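Type II restriction enzyme ngomi (Neisseria gonorrhoeae, PDB 1FIU) recognises the double-stranded DNA sequence 5'-GCCGGC-3' and cleaves it after the first G as a magnesium-dependent homotetrameric endonuclease. Local coordinates at residues 7-12 / 275-280; 248-253 / 264-269. All blocks are in the same frame, centred on the assembly; numbering follows the deposited sequence.

Contact 1 (7-12 / 275-280); sequences QERRIF and KDISDL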
ATOM      1  N   GLN I   7       9.985   0.056  38.744  1.00 25.07           N
ATOM      2  CA  GLN I   7       9.620  -1.111  39.531  1.00 25.03           C
ATOM      3  C   GLN I   7       8.891  -2.135  38.650  1.00 26.83           C
ATOM      4  O   GLN I   7       9.146  -3.339  38.727  1.00 25.29           O
ATOM      5  CB  GLN I   7       8.738  -0.693  40.709  1.00 25.96           C
ATOM      6  CG  GLN I   7       9.467   0.208  41.691  1.00 28.20           C
ATOM      7  CD  GLN I   7       8.663   0.517  42.928  1.00 31.29           C
ATOM      8  OE1 GLN I   7       8.016  -0.366  43.498  1.00 35.20           O
ATOM      9  NE2 GLN I   7       8.710   1.774  43.365  1.00 35.08           N
ATOM     10  N   GLU I   8       7.990  -1.651  37.798  1.00 24.15           N
ATOM     11  CA  GLU I   8       7.248  -2.550  36.911  1.00 24.97           C
ATOM     12  C   GLU I   8       8.182  -3.235  35.910  1.00 20.73           C
ATOM     13  O   GLU I   8       7.988  -4.393  35.574  1.00 22.87           O
ATOM     14  CB  GLU I   8       6.182  -1.780  36.137  1.00 27.54           C
ATOM     15  CG  GLU I   8       4.986  -1.358  36.967  1.00 36.05           C
ATOM     16  CD  GLU I   8       4.167  -2.534  37.463  1.00 39.13           C
ATOM     17  OE1 GLU I   8       4.081  -3.556  36.745  1.00 37.54           O
ATOM     18  OE2 GLU I   8       3.591  -2.426  38.568  1.00 45.25           O
ATOM     19  N   ARG I   9       9.171  -2.496  35.416  1.00 20.52           N
ATOM     20  CA  ARG I   9      10.130  -3.048  34.457  1.00 19.92           C
ATOM     21  C   ARG I   9      10.931  -4.162  35.127  1.00 21.63           C
ATOM     22  O   ARG I   9      11.201  -5.198  34.514  1.00 22.85           O
ATOM     23  CB  ARG I   9      11.068  -1.937  33.957  1.00 20.53           C
ATOM     24  CG  ARG I   9      12.004  -2.342  32.815  1.00 19.00           C
ATOM     25  CD  ARG I   9      12.902  -1.186  32.459  1.00 20.87           C
ATOM     26  NE  ARG I   9      13.723  -1.409  31.276  1.00 20.04           N
ATOM     27  CZ  ARG I   9      14.963  -1.901  31.294  1.00 25.86           C
ATOM     28  NH1 ARG I   9      15.541  -2.232  32.445  1.00 23.10           N
ATOM     29  NH2 ARG I   9      15.628  -2.042  30.158  1.00 19.06           N
ATOM     30  N   ARG I  10      11.286  -3.965  36.393  1.00 21.58           N
ATOM     31  CA  ARG I  10      12.036  -5.003  37.107  1.00 24.65           C
ATOM     32  C   ARG I  10      11.173  -6.230  37.352  1.00 22.31           C
ATOM     33  O   ARG I  10      11.640  -7.356  37.260  1.00 26.37           O
ATOM     34  CB  ARG I  10      12.586  -4.434  38.426  1.00 26.65           C
ATOM     35  CG  ARG I  10      13.567  -3.312  38.152  1.00 35.91           C
ATOM     36  CD  ARG I  10      14.240  -2.727  39.390  1.00 42.20           C
ATOM     37  NE  ARG I  10      15.121  -1.622  39.009  1.00 44.94           N
ATOM     38  CZ  ARG I  10      16.013  -1.057  39.817  1.00 49.08           C
ATOM     39  NH1 ARG I  10      16.153  -1.491  41.064  1.00 50.12           N
ATOM     40  NH2 ARG I  10      16.765  -0.053  39.378  1.00 51.54           N
ATOM     41  N   ILE I  11       9.896  -6.017  37.647  1.00 22.25           N
ATOM     42  CA  ILE I  11       8.981  -7.121  37.862  1.00 23.19           C
ATOM     43  C   ILE I  11       8.856  -7.933  36.572  1.00 21.83           C
ATOM     44  O   ILE I  11       8.782  -9.158  36.600  1.00 22.15           O
ATOM     45  CB  ILE I  11       7.593  -6.587  38.308  1.00 23.30           C
ATOM     46  CG1 ILE I  11       7.696  -6.046  39.744  1.00 25.36           C
ATOM     47  CG2 ILE I  11       6.536  -7.673  38.195  1.00 23.74           C
ATOM     48  CD1 ILE I  11       6.459  -5.288  40.213  1.00 28.62           C
ATOM     49  N   PHE I  12       8.817  -7.236  35.441  1.00 20.13           N
ATOM     50  CA  PHE I  12       8.727  -7.862  34.125  1.00 18.90           C
ATOM     51  C   PHE I  12       9.955  -8.789  33.928  1.00 18.62           C
ATOM     52  O   PHE I  12       9.821  -9.956  33.566  1.00 20.95           O
ATOM     53  CB  PHE I  12       8.663  -6.722  33.090  1.00 19.97           C
ATOM     54  CG  PHE I  12       8.945  -7.129  31.667  1.00 18.37           C
ATOM     55  CD1 PHE I  12       7.992  -7.796  30.899  1.00 18.00           C
ATOM     56  CD2 PHE I  12      10.145  -6.761  31.070  1.00 19.62           C
ATOM     57  CE1 PHE I  12       8.226  -8.095  29.550  1.00 18.29           C
ATOM     58  CE2 PHE I  12      10.396  -7.053  29.710  1.00 18.28           C
ATOM     59  CZ  PHE I  12       9.429  -7.718  28.962  1.00 20.21           C
ATOM     60  N   LYS I 275      12.679   1.539  20.925  1.00 15.30           N
ATOM     61  CA  LYS I 275      12.622   2.107  22.263  1.00 17.82           C
ATOM     62  C   LYS I 275      12.705   0.983  23.297  1.00 14.84           C
ATOM     63  O   LYS I 275      12.900  -0.176  22.936  1.00 18.90           O
ATOM     64  CB  LYS I 275      11.313   2.895  22.455  1.00 17.50           C
ATOM     65  CG  LYS I 275      11.149   4.086  21.499  1.00 17.79           C
ATOM     66  CD  LYS I 275       9.807   4.797  21.732  1.00 18.52           C
ATOM     67  CE  LYS I 275       9.574   5.938  20.728  1.00 18.73           C
ATOM     68  NZ  LYS I 275       8.410   6.799  21.196  1.00 20.22           N
ATOM     69  N   ASP I 276      12.557   1.329  24.573  1.00 14.27           N
ATOM     70  CA  ASP I 276      12.619   0.338  25.642  1.00 17.42           C
ATOM     71  C   ASP I 276      11.199  -0.121  25.991  1.00 17.82           C
ATOM     72  O   ASP I 276      10.242   0.619  25.752  1.00 18.02           O
ATOM     73  CB  ASP I 276      13.215   0.952  26.910  1.00 19.99           C
ATOM     74  CG  ASP I 276      13.341  -0.059  28.033  1.00 19.47           C
ATOM     75  OD1 ASP I 276      14.085  -1.046  27.858  1.00 22.10           O
ATOM     76  OD2 ASP I 276      12.706   0.124  29.082  1.00 19.77           O
ATOM     77  N   ILE I 277      11.074  -1.311  26.576  1.00 17.70           N
ATOM     78  CA  ILE I 277       9.752  -1.827  26.986  1.00 18.00           C
ATOM     79  C   ILE I 277       9.040  -0.781  27.889  1.00 20.94           C
ATOM     80  O   ILE I 277       7.817  -0.627  27.822  1.00 17.75           O
ATOM     81  CB  ILE I 277       9.903  -3.200  27.750  1.00 22.32           C
ATOM     82  CG1 ILE I 277       8.546  -3.747  28.203  1.00 22.32           C
ATOM     83  CG2 ILE I 277      10.807  -3.039  28.963  1.00 21.24           C
ATOM     84  CD1 ILE I 277       7.652  -4.121  27.092  1.00 22.79           C
ATOM     85  N   SER I 278       9.802  -0.035  28.701  1.00 16.73           N
ATOM     86  CA  SER I 278       9.202   0.962  29.599  1.00 18.30           C
ATOM     87  C   SER I 278       8.580   2.169  28.883  1.00 19.25           C
ATOM     88  O   SER I 278       7.825   2.935  29.481  1.00 20.54           O
ATOM     89  CB  SER I 278      10.241   1.464  30.652  1.00 18.51           C
ATOM     90  OG  SER I 278      11.229   2.287  30.071  1.00 19.37           O
ATOM     91  N   ASP I 279       8.905   2.350  27.614  1.00 16.99           N
ATOM     92  CA  ASP I 279       8.343   3.458  26.837  1.00 18.09           C
ATOM     93  C   ASP I 279       6.958   3.085  26.305  1.00 17.93           C
ATOM     94  O   ASP I 279       6.143   3.965  25.959  1.00 17.71           O
ATOM     95  CB  ASP I 279       9.252   3.748  25.644  1.00 18.71           C
ATOM     96  CG  ASP I 279      10.568   4.346  26.066  1.00 22.11           C
ATOM     97  OD1 ASP I 279      10.507   5.389  26.731  1.00 19.13           O
ATOM     98  OD2 ASP I 279      11.637   3.777  25.740  1.00 19.79           O
ATOM     99  N   LEU I 280       6.679   1.790  26.261  1.00 16.57           N
ATOM    100  CA  LEU I 280       5.420   1.340  25.669  1.00 17.55           C
ATOM    101  C   LEU I 280       4.131   1.818  26.333  1.00 17.56           C
ATOM    102  O   LEU I 280       3.232   2.332  25.640  1.00 17.72           O
ATOM    103  CB  LEU I 280       5.409  -0.188  25.520  1.00 18.64           C
ATOM    104  CG  LEU I 280       4.149  -0.743  24.834  1.00 18.27           C
ATOM    105  CD1 LEU I 280       3.924  -0.051  23.474  1.00 17.78           C
ATOM    106  CD2 LEU I 280       4.292  -2.249  24.657  1.00 20.24           C
TER

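Contact 2 (248-253 / 264-269); sequences ELEQIL and LFYIMV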
ATOM      1  N   GLU I 248      20.234  -2.243  28.928  1.00 23.47           N
ATOM      2  CA  GLU I 248      21.253  -3.272  29.083  1.00 24.06           C
ATOM      3  C   GLU I 248      21.906  -3.601  27.741  1.00 23.80           C
ATOM      4  O   GLU I 248      23.128  -3.811  27.675  1.00 20.38           O
ATOM      5  CB  GLU I 248      20.644  -4.514  29.723  1.00 19.30           C
ATOM      6  CG  GLU I 248      20.097  -4.279  31.134  1.00 22.04           C
ATOM      7  CD  GLU I 248      18.745  -3.553  31.185  1.00 26.05           C
ATOM      8  OE1 GLU I 248      18.155  -3.251  30.117  1.00 22.88           O
ATOM      9  OE2 GLU I 248      18.272  -3.294  32.315  1.00 24.84           O
ATOM     10  N   LEU I 249      21.106  -3.643  26.669  1.00 20.60           N
ATOM     11  CA  LEU I 249      21.637  -3.885  25.334  1.00 19.00           C
ATOM     12  C   LEU I 249      22.624  -2.766  24.989  1.00 23.60           C
ATOM     13  O   LEU I 249      23.723  -3.027  24.489  1.00 25.05           O
ATOM     14  CB  LEU I 249      20.512  -3.888  24.286  1.00 20.19           C
ATOM     15  CG  LEU I 249      20.907  -3.889  22.803  1.00 17.62           C
ATOM     16  CD1 LEU I 249      21.845  -5.049  22.443  1.00 18.24           C
ATOM     17  CD2 LEU I 249      19.610  -4.021  21.994  1.00 22.14           C
ATOM     18  N   GLU I 250      22.225  -1.524  25.254  1.00 21.46           N
ATOM     19  CA  GLU I 250      23.086  -0.377  24.957  1.00 22.38           C
ATOM     20  C   GLU I 250      24.387  -0.457  25.754  1.00 24.33           C
ATOM     21  O   GLU I 250      25.466  -0.203  25.206  1.00 24.25           O
ATOM     22  CB  GLU I 250      22.374   0.941  25.286  1.00 22.02           C
ATOM     23  CG  GLU I 250      23.177   2.183  24.921  1.00 25.55           C
ATOM     24  CD  GLU I 250      22.476   3.483  25.319  1.00 29.15           C
ATOM     25  OE1 GLU I 250      21.742   3.503  26.333  1.00 33.22           O
ATOM     26  OE2 GLU I 250      22.677   4.494  24.618  1.00 34.37           O
ATOM     27  N   GLN I 251      24.281  -0.817  27.028  1.00 23.82           N
ATOM     28  CA  GLN I 251      25.476  -0.910  27.888  1.00 24.63           C
ATOM     29  C   GLN I 251      26.439  -1.992  27.396  1.00 24.82           C
ATOM     30  O   GLN I 251      27.672  -1.785  27.373  1.00 24.97           O
ATOM     31  CB  GLN I 251      25.062  -1.202  29.335  1.00 26.57           C
ATOM     32  CG  GLN I 251      26.182  -1.015  30.374  1.00 38.39           C
ATOM     33  CD  GLN I 251      25.673  -1.177  31.805  1.00 45.59           C
ATOM     34  OE1 GLN I 251      24.637  -0.615  32.176  1.00 47.44           O
ATOM     35  NE2 GLN I 251      26.399  -1.946  32.612  1.00 49.80           N
ATOM     36  N   ILE I 252      25.900  -3.148  27.003  1.00 20.83           N
ATOM     37  CA  ILE I 252      26.784  -4.220  26.543  1.00 23.58           C
ATOM     38  C   ILE I 252      27.459  -3.863  25.233  1.00 24.68           C
ATOM     39  O   ILE I 252      28.663  -4.095  25.071  1.00 22.03           O
ATOM     40  CB  ILE I 252      26.047  -5.570  26.421  1.00 23.26           C
ATOM     41  CG1 ILE I 252      25.542  -5.975  27.809  1.00 30.21           C
ATOM     42  CG2 ILE I 252      26.999  -6.674  25.913  1.00 25.56           C
ATOM     43  CD1 ILE I 252      26.663  -6.013  28.879  1.00 28.71           C
ATOM     44  N   LEU I 253      26.705  -3.284  24.296  1.00 22.61           N
ATOM     45  CA  LEU I 253      27.304  -2.884  23.030  1.00 20.74           C
ATOM     46  C   LEU I 253      28.436  -1.887  23.292  1.00 20.31           C
ATOM     47  O   LEU I 253      29.499  -1.979  22.677  1.00 25.26           O
ATOM     48  CB  LEU I 253      26.265  -2.237  22.114  1.00 20.40           C
ATOM     49  CG  LEU I 253      25.139  -3.186  21.667  1.00 20.58           C
ATOM     50  CD1 LEU I 253      24.073  -2.378  20.928  1.00 19.77           C
ATOM     51  CD2 LEU I 253      25.663  -4.278  20.761  1.00 19.22           C
ATOM     52  N   LEU I 264      24.210   0.724  14.288  1.00 24.16           N
ATOM     53  CA  LEU I 264      22.872   0.307  13.873  1.00 22.85           C
ATOM     54  C   LEU I 264      21.871   0.562  14.994  1.00 23.92           C
ATOM     55  O   LEU I 264      20.749   1.039  14.743  1.00 21.78           O
ATOM     56  CB  LEU I 264      22.896  -1.163  13.441  1.00 23.37           C
ATOM     57  CG  LEU I 264      21.581  -1.741  12.881  1.00 22.02           C
ATOM     58  CD1 LEU I 264      20.980  -0.787  11.811  1.00 19.91           C
ATOM     59  CD2 LEU I 264      21.852  -3.112  12.289  1.00 21.25           C
ATOM     60  N   PHE I 265      22.280   0.267  16.225  1.00 20.96           N
ATOM     61  CA  PHE I 265      21.450   0.510  17.399  1.00 23.40           C
ATOM     62  C   PHE I 265      21.049   1.991  17.438  1.00 24.38           C
ATOM     63  O   PHE I 265      19.875   2.310  17.617  1.00 20.92           O
ATOM     64  CB  PHE I 265      22.227   0.170  18.684  1.00 22.31           C
ATOM     65  CG  PHE I 265      21.508   0.521  19.953  1.00 22.68           C
ATOM     66  CD1 PHE I 265      20.667  -0.411  20.582  1.00 22.51           C
ATOM     67  CD2 PHE I 265      21.704   1.762  20.562  1.00 19.97           C
ATOM     68  CE1 PHE I 265      20.047  -0.108  21.799  1.00 20.24           C
ATOM     69  CE2 PHE I 265      21.097   2.074  21.770  1.00 22.51           C
ATOM     70  CZ  PHE I 265      20.257   1.127  22.403  1.00 23.20           C
ATOM     71  N   TYR I 266      22.013   2.909  17.295  1.00 20.85           N
ATOM     72  CA  TYR I 266      21.648   4.327  17.332  1.00 22.37           C
ATOM     73  C   TYR I 266      20.856   4.796  16.127  1.00 21.16           C
ATOM     74  O   TYR I 266      20.077   5.736  16.241  1.00 22.64           O
ATOM     75  CB  TYR I 266      22.888   5.217  17.561  1.00 25.43           C
ATOM     76  CG  TYR I 266      23.388   5.092  18.982  1.00 26.98           C
ATOM     77  CD1 TYR I 266      24.626   4.516  19.257  1.00 28.98           C
ATOM     78  CD2 TYR I 266      22.582   5.466  20.061  1.00 29.15           C
ATOM     79  CE1 TYR I 266      25.049   4.307  20.569  1.00 31.29           C
ATOM     80  CE2 TYR I 266      22.994   5.259  21.382  1.00 28.80           C
ATOM     81  CZ  TYR I 266      24.231   4.676  21.625  1.00 32.80           C
ATOM     82  OH  TYR I 266      24.654   4.444  22.916  1.00 34.25           O
ATOM     83  N   ILE I 267      21.028   4.156  14.976  1.00 21.04           N
ATOM     84  CA  ILE I 267      20.233   4.538  13.807  1.00 21.28           C
ATOM     85  C   ILE I 267      18.773   4.262  14.159  1.00 23.29           C
ATOM     86  O   ILE I 267      17.886   5.092  13.898  1.00 25.37           O
ATOM     87  CB  ILE I 267      20.606   3.722  12.568  1.00 19.75           C
ATOM     88  CG1 ILE I 267      21.925   4.264  12.001  1.00 22.92           C
ATOM     89  CG2 ILE I 267      19.503   3.828  11.501  1.00 23.77           C
ATOM     90  CD1 ILE I 267      22.504   3.412  10.926  1.00 23.83           C
ATOM     91  N   MET I 268      18.529   3.101  14.758  1.00 21.64           N
ATOM     92  CA  MET I 268      17.162   2.736  15.145  1.00 19.96           C
ATOM     93  C   MET I 268      16.629   3.563  16.306  1.00 22.50           C
ATOM     94  O   MET I 268      15.477   4.005  16.269  1.00 22.98           O
ATOM     95  CB  MET I 268      17.076   1.241  15.489  1.00 21.17           C
ATOM     96  CG  MET I 268      17.364   0.337  14.314  1.00 19.98           C
ATOM     97  SD  MET I 268      17.097  -1.401  14.683  1.00 19.66           S
ATOM     98  CE  MET I 268      18.615  -1.806  15.675  1.00 17.95           C
ATOM     99  N   VAL I 269      17.437   3.804  17.334  1.00 21.96           N
ATOM    100  CA  VAL I 269      16.953   4.579  18.471  1.00 21.54           C
ATOM    101  C   VAL I 269      16.816   6.066  18.140  1.00 25.63           C
ATOM    102  O   VAL I 269      15.781   6.688  18.418  1.00 23.68           O
ATOM    103  CB  VAL I 269      17.877   4.396  19.695  1.00 22.66           C
ATOM    104  CG1 VAL I 269      17.458   5.342  20.824  1.00 21.60           C
ATOM    105  CG2 VAL I 269      17.827   2.935  20.156  1.00 20.45           C
TER

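Contact 1 (7-12 / 275-280)
Asp276 OD2 is gripped by three donors at once: Arg9 NE from the helix 4-18, and the backbone N and hydroxyl OG of Ser278 just downstream. The NE bond is 2.9 Å from Arg9 NE to Asp276 OD2 and arrives on the syn side of the carboxylate. Arg9 NH2 meets Asp276 OD1 at the same 2.9 Å and is the straighter of the pair, with 167° at the hydrogen. This is a side-on, two-nitrogen salt bridge, tip to tip, yet not flat: guanidinium and carboxylate planes stand 38° apart. Ser278 OG takes the anti lone pair of Asp276 OD2 at 2.8 Å, while Ser278 N comes from above the carboxylate plane and closes an Asx turn just after strand 274-276, an outermost strand of the sheet within this chain. Ser278 OG sits between its own backbone N and carbonyl carbon (chi1 71°), which turns it back to Asp276. Beside the ion pair, Ile277 CG1 lies over one face of the Phe12 ring, a CH-pi contact 4.3 Å from the ring centroid and displaced toward the rim at CE2 and CZ. Ile277 CG2 packs 4.1 Å from Arg9 CG. Phe76 of helix 62-81 also meets the Phe12 ring, and Ile164 of the second subunit packs on Arg9 and Ser278. Glu248 OE1 is a second anionic partner for Arg9 NH2, and Leu246 N donates to Asp276 OD1. With three donors on OD2 and two on OD1 in a buried setting, Asp276 is probably ionised, its charge perhaps offset in part by an arginine it shares with Glu248.

Contact 2 (248-253 / 264-269)
Phe265 and Glu250 both carry CG anti to the backbone N (chi1 174° and -176°), and these torsions help bring the two side chains together between the helices 246-256 and 259-270. The pair forms an antiparallel helical hairpin, the segment axes 11.6 Å apart at closest approach with 148° between their directions. Phe265 is the main wedge. Leu249 CD2 touches the ring edge near its plane, 3.9 Å from Phe265 CE1, as the leucine and the phenylalanine slide past each other in opposite directions. From the next turn of helix 246-256, the Leu253 side chain crosses Phe265 obliquely, its CD1 3.9 Å from Phe265 CB and close to the ring atoms CG and CD1 of Phe265. Glu250 passes the ring at about a right angle with its aliphatic part, and Glu250 CB lies 3.6 Å from Phe265 CZ. Within helix 259-270, Val269 CG2 covers one face of the Phe265 ring, and Phe265 CD2 in turn lies over the centre of the Tyr266 ring. The same leucines also touch neighbouring helices: Leu249 packs on Ile43 of helix 38-50, Leu253 on Pro225 of helix 225-232. The buried side of the interface is apolar, and a hydrogen bond joins the helices at the more exposed margin. There the extended Glu250 chain crosses Tyr266 at about a right angle, and the phenol also hydrogen-bonds Gln254 NE2. Tyr266 OH donates to the anti lone pair of Glu250 OE2 at 2.6 Å, with carboxylate and phenol ring turned well out of parallel.

From the N terminus, helix 4-18 supplies the first half of contact 1, whose partner comes only after 262 intervening residues, at strand 274-276 and the turn after it. That long loop encloses most of the sheet. Contact 2 is nested inside it and closes a short loop, with ten residues, mostly helical, between its segments 248-253 and 264-269. The chain then runs from helix 259-270 into strand 274-276, and so to contact 1. The two meet directly where Arg9 NH2 and Glu248 OE1 form a 2.8 Å salt bridge, linking the N-terminal helix to the helical hairpin as well as to the sheet edge.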